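Local coordinates for uncharacterized conserved protein YjbQ/UPF0047 family, ortholog yugU B.subtilis (Clostridium acetobutylicum, PDB 1VMH) that is of unknown function but belongs to the UPF0047 (YjbQ-like) family and forms a three-copy assembly in the crystal, at the interface of chains A and B. Sequence-based numbering; all coordinates share one arbitrary frame. Chains: chain A/B, Uncharacterized conserved protein YjbQ/UPF0047 family, ortholog yugU B.subtilis.

Contact 1: the interface of chains A and B. Residues chain A 51, 53, 108, 110, 142, 144; chain B 49, 110-112.
B:Gln110 pushes its side chain into the face of chain A, where it meets its own counterpart, A:Gln110, at about a right angle. The two amide planes stand 74° apart. NE2 of B:Gln110 donates to the carboxamide oxygen OE1 of A:Gln110 over 3.1 Å, nearly straight at the hydrogen and within the donor's own amide plane, yet it arrives above the A:Gln110 carbonyl plane, not on a lone pair. The same NE2 is bonded to water 2, which also meets the hydroxyl OG of A:Ser108, so these two partners help to set the rotation of this amide. B:Gln110 reaches this far because its chain runs straight beyond CG (chi2 178°). A:Val51 comes at the amide tip to tip with its two methyls, while the ring edge atom CE2 of A:Phe53 lies 3.4 Å from the backbone O of B:Gln110. Beyond this polar centre the packing is aliphatic. B:Met49, folded back at both chi2 and chi3, lies obliquely against A:Ile144, whose CD1 touches its CG at 3.6 Å, and brings its methyl CE tip to tip with A:Val51. A:Lys142 and B:Ile112 run alongside each other, pointing opposite ways, CD of A:Lys142 3.8 Å from CG2 of B:Ile112. On the other flank, water 1 joins OG of A:Ser108 at 2.6 Å to the backbone N and O of B:Gln110.

Contact 2: the interface of chains A and B. Residues chain A 56-57, 99, 103; chain B 63-65, 123-124.
A:Thr57 lays its methyl CG2 against the strand backbone of B:Asn64 and B:Glu65, 3.5 Å from the amide N of B:Glu65. Of the residues here it buries the most surface, about 51 Å², with CG2 also packing on CB and CG of the extended B:Gln124. The torsion that sets CG2 anti to the carbonyl carbon leaves the hydroxyl OG1 between the backbone N and that carbon (chi1 60°), where it meets water 3. This water also contacts the carboxylate OE1 of B:Glu65 and the carbonyl O of B:Trp123, tying the threonine to two chain B segments.

B:Asn64 is the polar counterpart, reaching from strand 59-65 to helix 96-105 of chain A. Its ND2 uses both N-H groups: one points to the backbone O of A:His99, the other to the hydroxyl OG of A:Ser103, each at 2.9 Å and each close to the amide plane. One side chain thus reads a helix carbonyl and a serine a turn further on. At the other end of the amide, OD1 accepts from more than one donor: ND1 of A:His99 across the contact and, within chain B, the amide N of B:Glu65. ND1 comes in the carbonyl plane at 3.0 Å, though OD1 is tilted 26° from the imidazole plane; the amide N of B:Glu65 sits on a lone pair. Gripped at both ends, the carboxamide is held against flipping.

A:His99 meets this amide obliquely, its ring turned 47° from it, and CB of B:Glu65 sits over the face of the ring, at its CE1 and ND1 side. There, CE1 of A:His99 lies 3.8 Å from CB of B:Glu65.

Contact 1: the interface of chains A and B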
loop_
_atom_site.group_PDB
_atom_site.type_symbol
_atom_site.label_atom_id
_atom_site.label_comp_id
_atom_site.label_asym_id
_atom_site.label_seq_id
_atom_site.Cartn_x
_atom_site.Cartn_y
_atom_site.Cartn_z
ATOM N N VAL A 51 10.230 3.771 -8.652
ATOM C CA VAL A 51 9.515 4.104 -7.425
ATOM C C VAL A 51 8.892 5.467 -7.597
ATOM O O VAL A 51 9.591 6.385 -8.060
ATOM C CB VAL A 51 10.498 4.121 -6.212
ATOM C CG1 VAL A 51 9.750 4.526 -4.947
ATOM C CG2 VAL A 51 11.146 2.754 -6.027
ATOM N N PHE A 53 6.663 8.343 -5.653
ATOM C CA PHE A 53 6.378 8.768 -4.265
ATOM C C PHE A 53 5.620 10.114 -4.235
ATOM O O PHE A 53 6.010 11.078 -4.943
ATOM C CB PHE A 53 7.691 8.914 -3.478
ATOM C CG PHE A 53 7.512 9.186 -1.997
ATOM C CD1 PHE A 53 7.370 10.491 -1.527
ATOM C CD2 PHE A 53 7.495 8.149 -1.082
ATOM C CE1 PHE A 53 7.210 10.718 -0.177
ATOM C CE2 PHE A 53 7.314 8.396 0.251
ATOM C CZ PHE A 53 7.148 9.654 0.693
ATOM N N SER A 108 3.332 5.653 -1.954
ATOM C CA SER A 108 4.164 5.315 -3.104
ATOM C C SER A 108 3.690 4.034 -3.730
ATOM O O SER A 108 2.964 3.232 -3.123
ATOM C CB SER A 108 5.630 5.166 -2.690
ATOM O OG SER A 108 5.835 3.975 -1.937
ATOM N N GLN A 110 5.478 1.070 -6.763
ATOM C CA GLN A 110 6.669 0.688 -7.517
ATOM C C GLN A 110 6.307 -0.269 -8.632
ATOM O O GLN A 110 5.325 -1.025 -8.543
ATOM C CB GLN A 110 7.816 0.224 -6.635
ATOM C CG GLN A 110 7.594 -1.004 -5.867
ATOM C CD GLN A 110 8.849 -1.388 -5.064
ATOM O OE1 GLN A 110 10.008 -0.924 -5.331
ATOM N NE2 GLN A 110 8.621 -2.184 -4.062
ATOM N N LYS A 142 11.920 7.861 -8.768
ATOM C CA LYS A 142 13.286 7.387 -8.623
ATOM C C LYS A 142 13.438 6.075 -9.361
ATOM O O LYS A 142 12.613 5.188 -9.175
ATOM C CB LYS A 142 13.666 7.207 -7.163
ATOM C CG LYS A 142 15.123 6.836 -7.015
ATOM C CD LYS A 142 15.575 7.020 -5.577
ATOM C CE LYS A 142 17.003 6.520 -5.419
ATOM N NZ LYS A 142 17.947 7.451 -5.998
ATOM N N ILE A 144 15.831 2.842 -9.990
ATOM C CA ILE A 144 16.938 2.112 -9.388
ATOM C C ILE A 144 17.259 0.898 -10.261
ATOM O O ILE A 144 16.393 0.057 -10.455
ATOM C CB ILE A 144 16.573 1.672 -7.967
ATOM C CG1 ILE A 144 16.077 2.870 -7.144
ATOM C CG2 ILE A 144 17.799 1.059 -7.263
ATOM C CD1 ILE A 144 14.921 2.548 -6.252
ATOM O OXT ILE A 144 18.353 0.738 -10.820
ATOM N N MET B 49 17.148 4.066 -0.940
ATOM C CA MET B 49 15.812 3.882 -0.436
ATOM C C MET B 49 15.851 3.360 0.989
ATOM O O MET B 49 16.702 2.544 1.345
ATOM C CB MET B 49 15.093 2.822 -1.306
ATOM C CG MET B 49 14.769 3.231 -2.715
ATOM S SD MET B 49 13.719 4.687 -2.886
ATOM C CE MET B 49 12.314 4.199 -1.941
ATOM N N GLN B 110 8.113 2.769 1.845
ATOM C CA GLN B 110 9.474 3.104 1.435
ATOM C C GLN B 110 9.593 4.585 1.149
ATOM O O GLN B 110 8.617 5.250 0.763
ATOM C CB GLN B 110 10.010 2.204 0.334
ATOM C CG GLN B 110 9.326 2.278 -0.960
ATOM C CD GLN B 110 10.002 1.361 -1.995
ATOM O OE1 GLN B 110 11.189 0.912 -1.848
ATOM N NE2 GLN B 110 9.246 1.042 -3.003
ATOM N N ILE B 111 10.790 5.112 1.428
ATOM C CA ILE B 111 11.061 6.531 1.346
ATOM C C ILE B 111 12.391 6.698 0.604
ATOM O O ILE B 111 13.363 5.982 0.847
ATOM C CB ILE B 111 11.141 7.149 2.760
ATOM C CG1 ILE B 111 9.896 6.793 3.591
ATOM C CG2 ILE B 111 11.339 8.673 2.689
ATOM C CD1 ILE B 111 10.034 5.527 4.411
ATOM N N ILE B 112 12.440 7.673 -0.282
ATOM C CA ILE B 112 13.639 7.984 -1.014
ATOM C C ILE B 112 14.625 8.639 -0.072
ATOM O O ILE B 112 14.244 9.473 0.791
ATOM C CB ILE B 112 13.320 8.920 -2.163
ATOM C CG1 ILE B 112 12.437 8.199 -3.197
ATOM C CG2 ILE B 112 14.601 9.413 -2.853
ATOM C CD1 ILE B 112 11.606 9.166 -4.122
HETATM O O HOH W 1 5.868 4.646 0.598
HETATM O O HOH W 2 6.413 1.663 -3.081
#

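Contact 2: the interface of chains A and B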
loop_
_atom_site.group_PDB
_atom_site.type_symbol
_atom_site.label_atom_id
_atom_site.label_comp_id
_atom_site.label_asym_id
_atom_site.label_seq_id
_atom_site.Cartn_x
_atom_site.Cartn_y
_atom_site.Cartn_z
ATOM N N HIS A 56 2.786 14.539 -0.444
ATOM C CA HIS A 56 1.638 15.231 0.106
ATOM C C HIS A 56 0.794 14.283 0.941
ATOM O O HIS A 56 0.444 13.216 0.480
ATOM C CB HIS A 56 0.806 15.757 -1.053
ATOM C CG HIS A 56 1.596 16.620 -1.981
ATOM N ND1 HIS A 56 2.053 17.868 -1.612
ATOM C CD2 HIS A 56 1.995 16.432 -3.263
ATOM C CE1 HIS A 56 2.728 18.394 -2.629
ATOM N NE2 HIS A 56 2.688 17.553 -3.643
ATOM N N THR A 57 0.409 14.699 2.130
ATOM C CA THR A 57 -0.349 13.856 3.040
ATOM C C THR A 57 -1.846 13.776 2.731
ATOM O O THR A 57 -2.537 13.005 3.368
ATOM C CB THR A 57 -0.117 14.272 4.463
ATOM O OG1 THR A 57 -0.526 15.622 4.615
ATOM C CG2 THR A 57 1.344 14.114 4.835
ATOM N N HIS A 99 -6.835 12.901 4.176
ATOM C CA HIS A 99 -5.745 12.213 4.861
ATOM C C HIS A 99 -6.004 10.687 4.924
ATOM O O HIS A 99 -5.074 9.870 4.742
ATOM C CB HIS A 99 -5.542 12.755 6.279
ATOM C CG HIS A 99 -4.921 14.112 6.333
ATOM N ND1 HIS A 99 -3.580 14.317 6.071
ATOM C CD2 HIS A 99 -5.437 15.329 6.619
ATOM C CE1 HIS A 99 -3.311 15.607 6.197
ATOM N NE2 HIS A 99 -4.413 16.246 6.533
ATOM N N SER A 103 -3.884 7.588 2.866
ATOM C CA SER A 103 -3.234 6.426 3.511
ATOM C C SER A 103 -3.750 5.142 2.901
ATOM O O SER A 103 -3.007 4.148 2.772
ATOM C CB SER A 103 -3.443 6.408 5.027
ATOM O OG SER A 103 -2.401 7.102 5.698
ATOM N N ILE B 63 2.365 6.563 5.938
ATOM C CA ILE B 63 3.065 7.888 5.943
ATOM C C ILE B 63 1.969 8.917 5.908
ATOM O O ILE B 63 1.103 8.840 5.033
ATOM C CB ILE B 63 4.026 7.995 4.752
ATOM C CG1 ILE B 63 5.133 6.924 4.878
ATOM C CG2 ILE B 63 4.628 9.377 4.625
ATOM C CD1 ILE B 63 6.213 6.889 3.802
ATOM N N ASN B 64 1.977 9.872 6.825
ATOM C CA ASN B 64 0.886 10.827 6.854
ATOM C C ASN B 64 1.308 12.026 7.690
ATOM O O ASN B 64 2.470 12.154 8.075
ATOM C CB ASN B 64 -0.442 10.176 7.294
ATOM C CG ASN B 64 -1.655 10.780 6.595
ATOM O OD1 ASN B 64 -1.892 11.982 6.713
ATOM N ND2 ASN B 64 -2.407 9.958 5.843
ATOM N N GLU B 65 0.361 12.927 7.937
ATOM C CA GLU B 65 0.575 14.149 8.722
ATOM C C GLU B 65 1.196 13.841 10.075
ATOM O O GLU B 65 0.659 13.010 10.820
ATOM C CB GLU B 65 -0.781 14.814 8.940
ATOM C CG GLU B 65 -0.837 15.890 10.015
ATOM C CD GLU B 65 -0.130 17.148 9.604
ATOM O OE1 GLU B 65 -0.297 17.583 8.445
ATOM O OE2 GLU B 65 0.617 17.701 10.426
ATOM N N TRP B 123 5.544 18.273 6.792
ATOM C CA TRP B 123 4.832 17.590 7.860
ATOM C C TRP B 123 4.388 16.164 7.473
ATOM O O TRP B 123 3.285 15.749 7.812
ATOM C CB TRP B 123 3.638 18.473 8.340
ATOM C CG TRP B 123 4.060 19.852 8.866
ATOM C CD1 TRP B 123 3.679 21.074 8.398
ATOM C CD2 TRP B 123 5.023 20.101 9.889
ATOM N NE1 TRP B 123 4.311 22.074 9.109
ATOM C CE2 TRP B 123 5.137 21.506 10.034
ATOM C CE3 TRP B 123 5.778 19.263 10.740
ATOM C CZ2 TRP B 123 5.989 22.091 10.973
ATOM C CZ3 TRP B 123 6.627 19.861 11.685
ATOM C CH2 TRP B 123 6.719 21.255 11.786
ATOM N N GLN B 124 5.254 15.470 6.731
ATOM C CA GLN B 124 5.033 14.126 6.351
ATOM C C GLN B 124 5.962 13.228 7.165
ATOM O O GLN B 124 7.159 13.317 7.096
ATOM C CB GLN B 124 5.271 13.983 4.849
ATOM C CG GLN B 124 4.877 12.659 4.328
ATOM C CD GLN B 124 5.113 12.517 2.838
ATOM O OE1 GLN B 124 6.187 12.871 2.307
ATOM N NE2 GLN B 124 4.150 11.897 2.159
HETATM O O HOH W 3 1.025 17.182 6.254
#

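Contact 1 and contact 2 are parts of one A-B interface, their C-alpha centres about 15 Å apart. They share no residue, but on chain A contact 1 draws on strands 48-53, 108-114 and 136-143, while contact 2 uses helix 96-105 and the loop just after strand 48-53. Chain B presents strands 48-53 and 108-114 to the first and strands 59-65 and 124-130 to the second. The interface is not an exact two-fold, and the deposited assembly holds three copies, which would suit a ring in which each copy offers two different surfaces. The trimer may be the working form, though the structure alone does not show it.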